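Local coordinates for protein ADP-ribosylating toxin CARDS (Mycoplasma pneumoniae, PDB 4TLV) that transfers ADP-ribose from NAD(+) onto several target proteins and, as the main virulence factor of this bacterium, also causes vacuoles to form in mammalian cells, at residues 26-31 with 46-51; 87-92 with 135-140; 274-279 with 312-317; 374-379 with 420-425. All coordinates share one frame; numbering follows the deposited sequence.

Followed from the N terminus, the four contacts close in series, and none nests in or crosses another. Contact 1 closes a loop of 14 residues that includes helix 35-40; contact 2 closes 42 residues, largely helical. Both lie in the mono-ADP-ribosyltransferase domain and share a three-stranded antiparallel sheet, in which strand 134-138 runs between 49-53 and 89-91; a probable hydrogen bond from Thr137 N to Ile50 O (2.9 Å) joins them. Contact 3 closes 32 residues and contact 4 closes 40, both with strands and no helix. These two belong to D2, whose strands 278-281 and 415-421 are neighbours. The two pairs do not touch: their centres lie about 38 to 41 Å apart.

Contact 1 of 4, residues 26-31 with 46-51; sequences FSTLGD and RSYFIS
Ile50 meets the 26-31 loop with its outermost methyl. CD1 lies anti to CA (chi2 174°), which carries it to the backbone of the loop, 3.4 Å from Phe26 O and 3.5 Å from Ser27 O, while Phe26 CB adds an apolar contact at 3.9 Å. The ring of Phe26 leads away from this meeting, to an edge-to-face pairing with Tyr81. Thr28 lies beside the residues that lead into the strand: its methyl CG2 stands 3.2 Å from Tyr48 O, and its hydroxyl turns back within its own loop, OG1 donating to Gly30 O at 2.9 Å. That same carbonyl oxygen lies at the edge of the Tyr48 ring, in its plane and 3.5 Å from CD1. The backbones are joined directly where Gly30 N donates to Ser47 O at 3.0 Å, with the donor well above the carbonyl plane (54° out of it). Water 1 accepts from Leu29 N and donates to both Ser47 O and Phe49 O, so a second, solvent-mediated link runs beside the direct one. The contact joins the segment between helices 18-24 and 35-40 to the start of strand 49-53 in the mono-ADP-ribosyltransferase domain. Its chemistry is mixed: with one direct hydrogen bond, one bridging water and methyl groups set against carbonyls, the loop is held to the entry and first residues of the strand without beta pairing between the two segments.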
# COMPACT_ATOMS: atom_id res chain seq x y z
N PHE A 26 -21.83 -8.29 -10.83
CA PHE A 26 -21.92 -8.27 -9.37
C PHE A 26 -23.02 -7.31 -8.92
O PHE A 26 -23.13 -6.21 -9.43
CB PHE A 26 -20.59 -7.82 -8.76
CG PHE A 26 -19.45 -8.76 -9.02
CD1 PHE A 26 -19.24 -9.86 -8.19
CD2 PHE A 26 -18.59 -8.56 -10.09
CE1 PHE A 26 -18.20 -10.74 -8.42
CE2 PHE A 26 -17.54 -9.43 -10.34
CZ PHE A 26 -17.33 -10.52 -9.50
N SER A 27 -23.81 -7.73 -7.94
CA SER A 27 -24.89 -6.89 -7.44
C SER A 27 -24.49 -6.26 -6.11
O SER A 27 -23.61 -6.77 -5.43
CB SER A 27 -26.16 -7.73 -7.24
OG SER A 27 -26.67 -8.15 -8.50
N THR A 28 -25.15 -5.16 -5.74
CA THR A 28 -24.81 -4.48 -4.49
C THR A 28 -25.49 -5.16 -3.30
O THR A 28 -26.47 -5.88 -3.46
CB THR A 28 -25.27 -3.02 -4.51
OG1 THR A 28 -26.71 -2.98 -4.49
CG2 THR A 28 -24.76 -2.29 -5.78
N LEU A 29 -24.98 -4.89 -2.10
CA LEU A 29 -25.63 -5.32 -0.87
C LEU A 29 -26.95 -4.58 -0.65
O LEU A 29 -27.95 -5.17 -0.25
CB LEU A 29 -24.70 -5.06 0.34
CG LEU A 29 -23.40 -5.87 0.38
CD1 LEU A 29 -22.38 -5.23 1.32
CD2 LEU A 29 -23.70 -7.32 0.78
N GLY A 30 -26.94 -3.27 -0.89
CA GLY A 30 -28.08 -2.42 -0.61
C GLY A 30 -28.05 -1.10 -1.37
O GLY A 30 -27.44 -1.00 -2.44
N ASP A 31 -28.71 -0.08 -0.82
CA ASP A 31 -28.86 1.18 -1.55
C ASP A 31 -28.24 2.41 -0.89
O ASP A 31 -28.52 3.54 -1.29
CB ASP A 31 -30.34 1.45 -1.91
CG ASP A 31 -31.26 1.49 -0.70
OD1 ASP A 31 -30.76 1.58 0.45
OD2 ASP A 31 -32.51 1.43 -0.89
N ARG A 46 -25.62 -3.06 3.82
CA ARG A 46 -26.53 -2.13 3.12
C ARG A 46 -25.85 -1.29 2.04
O ARG A 46 -26.52 -0.51 1.36
CB ARG A 46 -27.17 -1.14 4.11
CG ARG A 46 -27.99 -1.74 5.25
CD ARG A 46 -28.05 -0.74 6.42
NE ARG A 46 -26.71 -0.38 6.87
CZ ARG A 46 -26.21 0.86 6.92
NH1 ARG A 46 -26.95 1.90 6.56
NH2 ARG A 46 -24.97 1.06 7.34
N SER A 47 -24.54 -1.42 1.88
CA SER A 47 -23.83 -0.51 0.97
C SER A 47 -24.17 -0.68 -0.51
O SER A 47 -24.38 -1.79 -1.02
CB SER A 47 -22.31 -0.62 1.14
OG SER A 47 -21.67 0.40 0.37
N TYR A 48 -24.21 0.46 -1.21
CA TYR A 48 -24.42 0.50 -2.65
C TYR A 48 -23.09 0.29 -3.36
O TYR A 48 -23.05 0.10 -4.55
CB TYR A 48 -24.93 1.89 -3.04
CG TYR A 48 -25.38 2.02 -4.48
CD1 TYR A 48 -26.47 1.30 -4.96
CD2 TYR A 48 -24.74 2.91 -5.35
CE1 TYR A 48 -26.90 1.44 -6.26
CE2 TYR A 48 -25.16 3.06 -6.66
CZ TYR A 48 -26.24 2.32 -7.11
OH TYR A 48 -26.65 2.46 -8.42
N PHE A 49 -21.99 0.32 -2.60
CA PHE A 49 -20.66 0.24 -3.20
C PHE A 49 -20.18 -1.20 -3.24
O PHE A 49 -20.35 -1.93 -2.26
CB PHE A 49 -19.67 1.07 -2.38
CG PHE A 49 -20.03 2.54 -2.29
CD1 PHE A 49 -20.65 3.19 -3.35
CD2 PHE A 49 -19.72 3.28 -1.14
CE1 PHE A 49 -20.98 4.54 -3.28
CE2 PHE A 49 -20.04 4.64 -1.07
CZ PHE A 49 -20.68 5.27 -2.16
N ILE A 50 -19.57 -1.60 -4.36
CA ILE A 50 -18.98 -2.95 -4.46
C ILE A 50 -17.45 -2.86 -4.45
O ILE A 50 -16.87 -2.08 -5.20
CB ILE A 50 -19.43 -3.67 -5.72
CG1 ILE A 50 -20.95 -3.87 -5.71
CG2 ILE A 50 -18.75 -5.04 -5.85
CD1 ILE A 50 -21.48 -4.45 -7.03
N SER A 51 -16.80 -3.66 -3.61
CA SER A 51 -15.34 -3.57 -3.46
C SER A 51 -14.56 -4.41 -4.47
O SER A 51 -14.95 -5.53 -4.82
CB SER A 51 -14.92 -3.98 -2.05
OG SER A 51 -15.38 -5.30 -1.79
O HOH W 1 -22.25 -3.90 -2.14

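Contact 2 of 4, residues 87-92 with 135-140; sequences QHFYNA and WFTDGP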
# COMPACT_ATOMS: atom_id res chain seq x y z
N GLN A 87 -15.71 4.55 -15.56
CA GLN A 87 -15.91 5.80 -14.80
C GLN A 87 -16.72 5.63 -13.51
O GLN A 87 -16.75 6.55 -12.69
CB GLN A 87 -16.56 6.88 -15.69
CG GLN A 87 -18.03 6.56 -15.96
CD GLN A 87 -18.75 7.59 -16.83
OE1 GLN A 87 -18.13 8.41 -17.52
NE2 GLN A 87 -20.09 7.55 -16.81
N HIS A 88 -17.38 4.49 -13.30
CA HIS A 88 -18.04 4.33 -12.01
C HIS A 88 -17.21 3.57 -10.95
O HIS A 88 -17.73 3.21 -9.90
CB HIS A 88 -19.52 3.86 -12.13
CG HIS A 88 -19.72 2.38 -12.18
ND1 HIS A 88 -19.24 1.59 -13.21
CD2 HIS A 88 -20.45 1.55 -11.39
CE1 HIS A 88 -19.63 0.34 -13.03
NE2 HIS A 88 -20.37 0.29 -11.93
N PHE A 89 -15.93 3.38 -11.25
CA PHE A 89 -14.96 2.82 -10.29
C PHE A 89 -14.11 3.95 -9.69
O PHE A 89 -13.48 4.70 -10.43
CB PHE A 89 -14.01 1.85 -10.99
CG PHE A 89 -14.63 0.56 -11.45
CD1 PHE A 89 -15.66 0.56 -12.40
CD2 PHE A 89 -14.13 -0.65 -11.00
CE1 PHE A 89 -16.20 -0.65 -12.86
CE2 PHE A 89 -14.66 -1.86 -11.45
CZ PHE A 89 -15.69 -1.86 -12.38
N TYR A 90 -14.05 4.02 -8.37
CA TYR A 90 -13.37 5.10 -7.65
C TYR A 90 -12.38 4.56 -6.64
O TYR A 90 -12.65 3.57 -5.97
CB TYR A 90 -14.40 5.91 -6.86
CG TYR A 90 -15.40 6.57 -7.77
CD1 TYR A 90 -16.55 5.89 -8.17
CD2 TYR A 90 -15.19 7.86 -8.24
CE1 TYR A 90 -17.47 6.48 -9.05
CE2 TYR A 90 -16.11 8.46 -9.11
CZ TYR A 90 -17.24 7.77 -9.50
OH TYR A 90 -18.14 8.38 -10.34
N ASN A 91 -11.26 5.26 -6.47
CA ASN A 91 -10.26 4.83 -5.48
C ASN A 91 -10.62 5.24 -4.04
O ASN A 91 -10.84 6.43 -3.75
CB ASN A 91 -8.88 5.37 -5.85
CG ASN A 91 -7.80 4.84 -4.91
OD1 ASN A 91 -7.45 5.49 -3.95
ND2 ASN A 91 -7.31 3.62 -5.18
N ALA A 92 -10.66 4.27 -3.13
CA ALA A 92 -11.06 4.56 -1.75
C ALA A 92 -10.07 5.51 -1.08
O ALA A 92 -10.47 6.51 -0.45
CB ALA A 92 -11.22 3.25 -0.93
N TRP A 135 -10.68 -0.19 -4.93
CA TRP A 135 -11.46 0.65 -5.83
C TRP A 135 -12.88 0.16 -5.62
O TRP A 135 -13.15 -1.04 -5.70
CB TRP A 135 -11.02 0.43 -7.28
CG TRP A 135 -9.71 1.09 -7.61
CD1 TRP A 135 -8.47 0.64 -7.30
CD2 TRP A 135 -9.54 2.33 -8.30
NE1 TRP A 135 -7.52 1.52 -7.76
CE2 TRP A 135 -8.15 2.57 -8.38
CE3 TRP A 135 -10.43 3.26 -8.87
CZ2 TRP A 135 -7.62 3.70 -9.01
CZ3 TRP A 135 -9.90 4.38 -9.48
CH2 TRP A 135 -8.50 4.59 -9.55
N PHE A 136 -13.79 1.07 -5.29
CA PHE A 136 -15.17 0.67 -5.11
C PHE A 136 -15.99 1.15 -6.29
O PHE A 136 -15.65 2.16 -6.91
CB PHE A 136 -15.75 1.18 -3.78
CG PHE A 136 -15.85 2.69 -3.67
CD1 PHE A 136 -14.76 3.44 -3.24
CD2 PHE A 136 -17.04 3.34 -3.96
CE1 PHE A 136 -14.84 4.82 -3.11
CE2 PHE A 136 -17.13 4.73 -3.83
CZ PHE A 136 -16.02 5.46 -3.40
N THR A 137 -17.05 0.41 -6.62
CA THR A 137 -17.92 0.83 -7.71
C THR A 137 -19.14 1.49 -7.10
O THR A 137 -19.60 1.10 -6.02
CB THR A 137 -18.35 -0.33 -8.61
OG1 THR A 137 -19.14 -1.25 -7.85
CG2 THR A 137 -17.12 -1.05 -9.17
N ASP A 138 -19.63 2.52 -7.78
CA ASP A 138 -20.80 3.26 -7.32
C ASP A 138 -21.95 2.50 -7.96
O ASP A 138 -22.44 2.87 -9.04
CB ASP A 138 -20.71 4.70 -7.81
CG ASP A 138 -21.73 5.62 -7.15
OD1 ASP A 138 -22.58 5.13 -6.37
OD2 ASP A 138 -21.66 6.84 -7.42
N GLY A 139 -22.32 1.39 -7.33
CA GLY A 139 -23.38 0.53 -7.84
C GLY A 139 -22.94 -0.76 -8.50
O GLY A 139 -21.76 -1.14 -8.46
N PRO A 140 -23.89 -1.46 -9.14
CA PRO A 140 -23.68 -2.78 -9.73
C PRO A 140 -22.60 -2.81 -10.80
O PRO A 140 -22.37 -1.82 -11.50
CB PRO A 140 -25.04 -3.09 -10.39
CG PRO A 140 -26.01 -2.22 -9.69
CD PRO A 140 -25.27 -0.97 -9.34
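Thr137 lays its methyl over the ring of Phe89: CG2 is 3.4 Å from the ring centroid and 10° off the normal, a CH-pi contact over the centre of the face. The two belong to neighbouring antiparallel strands, 89-91 and 134-138, of a small three-stranded sheet in the mono-ADP-ribosyltransferase domain, and form a non-hydrogen-bonded pair. Asn91 and Trp135 form another on the same face, where Asn91 CB stands 3.6 Å from the centroid of the indole six-membered ring. Asn91 CG is anti to the backbone N (chi1 -175°), and ND2 lies over the same indole face. Their nitrogens, both donors, do not bond each other: Trp135 NE1 goes to Glu54, while Asn91 OD1 caps Ala94 N at the start of helix 92-104.

Between these pairs, Tyr90 and Phe136 make a hydrogen-bonded pair with side chains on the other face. Tyr90 N donates to Phe136 O at 2.9 Å, and Phe136 N returns a bond to Tyr90 O at 2.8 Å. Tyr90 CB also covers one face of the Phe136 ring, toward its rim, and Trp197 meets both aromatic rings edge-to-face. The ladder is prolonged by Asp138 N, which donates to His88 O at 2.9 Å.

Beyond the strands, the imidazole takes over from the backbone. With ND1 bonded to Asp86, His88 is gripped at both ring nitrogens; NE2 donates to Pro140 O at 2.9 Å, approaching from above the carbonyl plane. Beside it the inverse gamma turn centred on Asp138 is spanned by Thr137, whose OG1 donates to Gly139 O at 2.7 Å.

Contact 3 of 4, residues 274-279 with 312-317; sequences DTPVYL and QTIFFW
Ile314 lies alongside Pro276, the two side chains pointing the same way, with Ile314 CD1 3.8 Å from Pro276 CD. The pair sits where the chain enters D2, the first of the toxin's two beta-trefoil domains, and leads into its first strand. In Ile314, CG1 is anti to the carbonyl carbon (chi1 -56°) and CG2 anti to the backbone N, which splits the branches between Pro276 and Asp274. CG2 meets Asp274 CB at 3.8 Å, those two side chains crossing at about a right angle. Asp274, the last residue of the KELED motif involved in host ER trafficking, directs OD1 to a salt bridge with Lys326. On the inner side Val277 and Phe315 likewise cross at about a right angle, Val277 CG2 reaching Phe315 CB at 4.0 Å; Leu290 of strand 287-293 packs against both.

Direct backbone pairing is slight, a long bond of 3.3 Å from Phe315 N to Thr275 O, and water supplies further links. Water 2 accepts from Thr275 N and donates to Phe315 O. Water 3 makes the same kind of bridge two residues away in each segment, in opposite chain directions, accepting from Val277 N at 2.9 Å and donating to Thr313 O at 2.7 Å.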
# COMPACT_ATOMS: atom_id res chain seq x y z
N ASP A 274 9.54 -13.73 15.15
CA ASP A 274 10.72 -13.30 14.42
C ASP A 274 11.24 -14.45 13.58
O ASP A 274 11.55 -15.52 14.11
CB ASP A 274 11.80 -12.83 15.39
CG ASP A 274 11.48 -11.50 16.05
OD1 ASP A 274 10.55 -10.79 15.59
OD2 ASP A 274 12.17 -11.16 17.02
N THR A 275 11.34 -14.25 12.27
CA THR A 275 11.77 -15.33 11.38
C THR A 275 12.98 -14.93 10.54
O THR A 275 12.92 -13.94 9.80
CB THR A 275 10.63 -15.73 10.40
OG1 THR A 275 10.22 -14.58 9.64
CG2 THR A 275 9.40 -16.24 11.16
N PRO A 276 14.07 -15.69 10.64
CA PRO A 276 15.14 -15.54 9.65
C PRO A 276 14.67 -16.15 8.33
O PRO A 276 13.64 -16.84 8.30
CB PRO A 276 16.28 -16.37 10.24
CG PRO A 276 15.57 -17.42 11.04
CD PRO A 276 14.45 -16.65 11.70
N VAL A 277 15.40 -15.92 7.25
CA VAL A 277 14.99 -16.36 5.93
C VAL A 277 16.09 -17.19 5.27
O VAL A 277 17.23 -16.72 5.13
CB VAL A 277 14.66 -15.15 5.01
CG1 VAL A 277 14.21 -15.64 3.64
CG2 VAL A 277 13.58 -14.26 5.68
N TYR A 278 15.73 -18.40 4.87
CA TYR A 278 16.65 -19.35 4.24
C TYR A 278 16.25 -19.65 2.80
O TYR A 278 15.10 -19.97 2.53
CB TYR A 278 16.64 -20.68 5.00
CG TYR A 278 17.29 -20.63 6.36
CD1 TYR A 278 16.63 -20.07 7.44
CD2 TYR A 278 18.55 -21.17 6.56
CE1 TYR A 278 17.23 -20.03 8.69
CE2 TYR A 278 19.15 -21.15 7.80
CZ TYR A 278 18.49 -20.58 8.86
OH TYR A 278 19.09 -20.56 10.09
N LEU A 279 17.22 -19.55 1.90
CA LEU A 279 16.99 -19.84 0.49
C LEU A 279 17.90 -20.96 0.01
O LEU A 279 18.99 -21.15 0.54
CB LEU A 279 17.22 -18.58 -0.34
CG LEU A 279 16.33 -17.41 0.09
CD1 LEU A 279 17.20 -16.30 0.64
CD2 LEU A 279 15.46 -16.91 -1.05
N GLN A 312 21.92 -7.88 9.91
CA GLN A 312 20.67 -8.14 10.60
C GLN A 312 19.93 -9.24 9.83
O GLN A 312 20.06 -9.34 8.61
CB GLN A 312 19.88 -6.84 10.76
CG GLN A 312 20.58 -5.89 11.75
CD GLN A 312 19.81 -4.60 11.99
OE1 GLN A 312 18.64 -4.49 11.64
NE2 GLN A 312 20.48 -3.61 12.58
N THR A 313 19.19 -10.07 10.55
CA THR A 313 18.83 -11.38 10.05
C THR A 313 17.32 -11.64 10.06
O THR A 313 16.87 -12.62 9.50
CB THR A 313 19.50 -12.50 10.88
OG1 THR A 313 18.96 -12.50 12.21
CG2 THR A 313 21.01 -12.30 10.96
N ILE A 314 16.56 -10.78 10.73
CA ILE A 314 15.12 -11.02 10.84
C ILE A 314 14.32 -10.16 9.87
O ILE A 314 14.45 -8.93 9.87
CB ILE A 314 14.59 -10.79 12.28
CG1 ILE A 314 15.37 -11.65 13.30
CG2 ILE A 314 13.06 -10.99 12.33
CD1 ILE A 314 15.35 -13.19 13.02
N PHE A 315 13.50 -10.81 9.05
CA PHE A 315 12.69 -10.12 8.05
C PHE A 315 11.23 -10.53 8.18
O PHE A 315 10.92 -11.58 8.75
CB PHE A 315 13.16 -10.44 6.63
CG PHE A 315 14.59 -10.02 6.35
CD1 PHE A 315 15.64 -10.83 6.75
CD2 PHE A 315 14.87 -8.83 5.71
CE1 PHE A 315 16.96 -10.46 6.52
CE2 PHE A 315 16.19 -8.44 5.47
CZ PHE A 315 17.24 -9.27 5.88
N PHE A 316 10.34 -9.70 7.64
CA PHE A 316 8.95 -10.09 7.49
C PHE A 316 8.40 -9.57 6.18
O PHE A 316 8.90 -8.59 5.63
CB PHE A 316 8.10 -9.61 8.69
CG PHE A 316 8.07 -8.12 8.87
CD1 PHE A 316 7.15 -7.34 8.18
CD2 PHE A 316 8.91 -7.50 9.79
CE1 PHE A 316 7.10 -5.96 8.37
CE2 PHE A 316 8.86 -6.11 9.99
CZ PHE A 316 7.96 -5.35 9.26
N TRP A 317 7.37 -10.24 5.68
CA TRP A 317 6.71 -9.86 4.44
C TRP A 317 5.37 -9.28 4.87
O TRP A 317 4.60 -9.95 5.56
CB TRP A 317 6.53 -11.12 3.58
CG TRP A 317 5.95 -10.90 2.20
CD1 TRP A 317 6.18 -9.85 1.36
CD2 TRP A 317 5.08 -11.79 1.50
NE1 TRP A 317 5.47 -10.02 0.18
CE2 TRP A 317 4.80 -11.21 0.25
CE3 TRP A 317 4.50 -13.02 1.82
CZ2 TRP A 317 3.95 -11.81 -0.68
CZ3 TRP A 317 3.67 -13.63 0.90
CH2 TRP A 317 3.40 -13.02 -0.34
O HOH W 2 9.96 -11.86 11.21
O HOH W 3 17.82 -14.44 7.77

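Contact 4 of 4, residues 374-379 with 420-425; sequences TQFRVS and IIVDEC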
# COMPACT_ATOMS: atom_id res chain seq x y z
N THR A 374 6.24 -26.15 0.39
CA THR A 374 7.41 -25.88 1.23
C THR A 374 8.48 -25.08 0.52
O THR A 374 9.42 -24.64 1.16
CB THR A 374 8.12 -27.17 1.67
OG1 THR A 374 8.54 -27.88 0.50
CG2 THR A 374 7.22 -28.02 2.52
N GLN A 375 8.37 -24.95 -0.80
CA GLN A 375 9.36 -24.23 -1.59
C GLN A 375 8.69 -23.07 -2.33
O GLN A 375 7.71 -23.27 -3.03
CB GLN A 375 10.03 -25.17 -2.60
CG GLN A 375 10.73 -26.35 -1.94
CD GLN A 375 10.93 -27.53 -2.87
OE1 GLN A 375 10.67 -27.43 -4.07
NE2 GLN A 375 11.38 -28.65 -2.33
N PHE A 376 9.24 -21.88 -2.17
CA PHE A 376 8.56 -20.68 -2.65
C PHE A 376 9.44 -19.83 -3.56
O PHE A 376 10.54 -19.44 -3.18
CB PHE A 376 8.08 -19.86 -1.45
CG PHE A 376 7.00 -20.53 -0.65
CD1 PHE A 376 7.31 -21.56 0.23
CD2 PHE A 376 5.68 -20.13 -0.76
CE1 PHE A 376 6.31 -22.19 0.98
CE2 PHE A 376 4.69 -20.75 -0.02
CZ PHE A 376 5.00 -21.78 0.84
N ARG A 377 8.93 -19.53 -4.74
CA ARG A 377 9.58 -18.61 -5.66
C ARG A 377 9.23 -17.19 -5.22
O ARG A 377 8.09 -16.89 -4.89
CB ARG A 377 9.10 -18.86 -7.08
CG ARG A 377 9.43 -17.74 -8.10
CD ARG A 377 9.07 -18.21 -9.52
NE ARG A 377 9.94 -19.29 -9.96
CZ ARG A 377 9.58 -20.29 -10.78
NH1 ARG A 377 8.35 -20.37 -11.26
NH2 ARG A 377 10.47 -21.20 -11.12
N VAL A 378 10.23 -16.33 -5.22
CA VAL A 378 10.02 -14.94 -4.79
C VAL A 378 10.19 -14.06 -6.01
O VAL A 378 11.27 -14.04 -6.61
CB VAL A 378 11.04 -14.57 -3.70
CG1 VAL A 378 10.90 -13.08 -3.30
CG2 VAL A 378 10.84 -15.47 -2.49
N SER A 379 9.13 -13.35 -6.39
CA SER A 379 9.12 -12.59 -7.64
C SER A 379 8.94 -11.11 -7.38
O SER A 379 8.23 -10.72 -6.46
CB SER A 379 7.98 -13.09 -8.56
OG SER A 379 8.14 -14.46 -8.84
N ILE A 420 12.69 -19.91 -1.37
CA ILE A 420 12.61 -20.00 0.08
C ILE A 420 12.23 -21.42 0.47
O ILE A 420 11.33 -22.00 -0.11
CB ILE A 420 11.57 -19.02 0.65
CG1 ILE A 420 12.01 -17.59 0.30
CG2 ILE A 420 11.44 -19.22 2.17
CD1 ILE A 420 11.23 -16.51 0.99
N ILE A 421 12.92 -21.97 1.45
CA ILE A 421 12.58 -23.30 1.93
C ILE A 421 12.02 -23.18 3.34
O ILE A 421 12.60 -22.52 4.20
CB ILE A 421 13.79 -24.25 1.88
CG1 ILE A 421 14.94 -23.70 2.72
CG2 ILE A 421 14.23 -24.44 0.43
CD1 ILE A 421 16.13 -24.65 2.89
N VAL A 422 10.89 -23.83 3.56
CA VAL A 422 10.20 -23.76 4.84
C VAL A 422 10.30 -25.09 5.56
O VAL A 422 9.88 -26.13 5.04
CB VAL A 422 8.72 -23.41 4.64
CG1 VAL A 422 7.97 -23.49 5.98
CG2 VAL A 422 8.58 -22.01 4.03
N ASP A 423 10.83 -25.05 6.77
CA ASP A 423 11.03 -26.24 7.57
C ASP A 423 11.43 -25.80 8.97
O ASP A 423 11.87 -24.67 9.18
CB ASP A 423 12.14 -27.08 6.95
CG ASP A 423 12.32 -28.41 7.65
OD1 ASP A 423 11.57 -29.35 7.30
OD2 ASP A 423 13.21 -28.50 8.54
N GLU A 424 11.28 -26.69 9.94
CA GLU A 424 11.70 -26.36 11.30
C GLU A 424 13.13 -25.81 11.32
O GLU A 424 13.43 -24.85 12.02
CB GLU A 424 11.60 -27.58 12.22
CG GLU A 424 11.95 -27.29 13.67
CD GLU A 424 11.80 -28.51 14.57
OE1 GLU A 424 11.45 -29.60 14.05
OE2 GLU A 424 12.02 -28.40 15.80
N CYS A 425 14.01 -26.42 10.53
CA CYS A 425 15.43 -26.03 10.54
C CYS A 425 15.76 -24.88 9.58
O CYS A 425 16.92 -24.47 9.49
CB CYS A 425 16.32 -27.23 10.23
SG CYS A 425 16.50 -28.41 11.60
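Phe376 places CG anti to its carbonyl carbon (chi1 -67°), and Val422 directs CG2 in the same sense, which brings that methyl within 3.8 Å of Phe376 CE1. In Ile420 the chain is extended at chi2 (-170°), carrying CD1 to 3.7 Å from Val378 CG2. These four side chains make the apolar part of the contact between strand 375-380 and the end of strand 415-421 with the residue that follows it, in the D2 beta-trefoil. Phe376 CB and Ile420 CB, 4.2 Å apart, project from the same face of the sheet, while Gln375 and Ile421 project from the opposite one.

The strands run antiparallel, and Phe376 with Ile420 is the hydrogen-bonded pair. Phe376 N donates to Ile420 O at 2.9 Å, and the return bond from Ile420 N to Phe376 O measures 2.8 Å. A third bond, Val422 N to Thr374 O at 2.9 Å, prolongs the ladder; in all three the donor lies in the plane of the carbonyl it meets. Thr374 keeps its hydroxyl for Asp370. Past the ladder the chain bends in an Asx turn, with Asp423 OD2 accepting from Cys425 N at 3.0 Å.

Strand 415-421 is also paired with 278-281, and Leu279 and Phe431 pack on Ile420. Three backbone hydrogen bonds thus join the segments in an antiparallel ladder, while branched aliphatic carbons and one aromatic ring fill the buried face, consistent with a place in the hydrophobic interior of the trefoil.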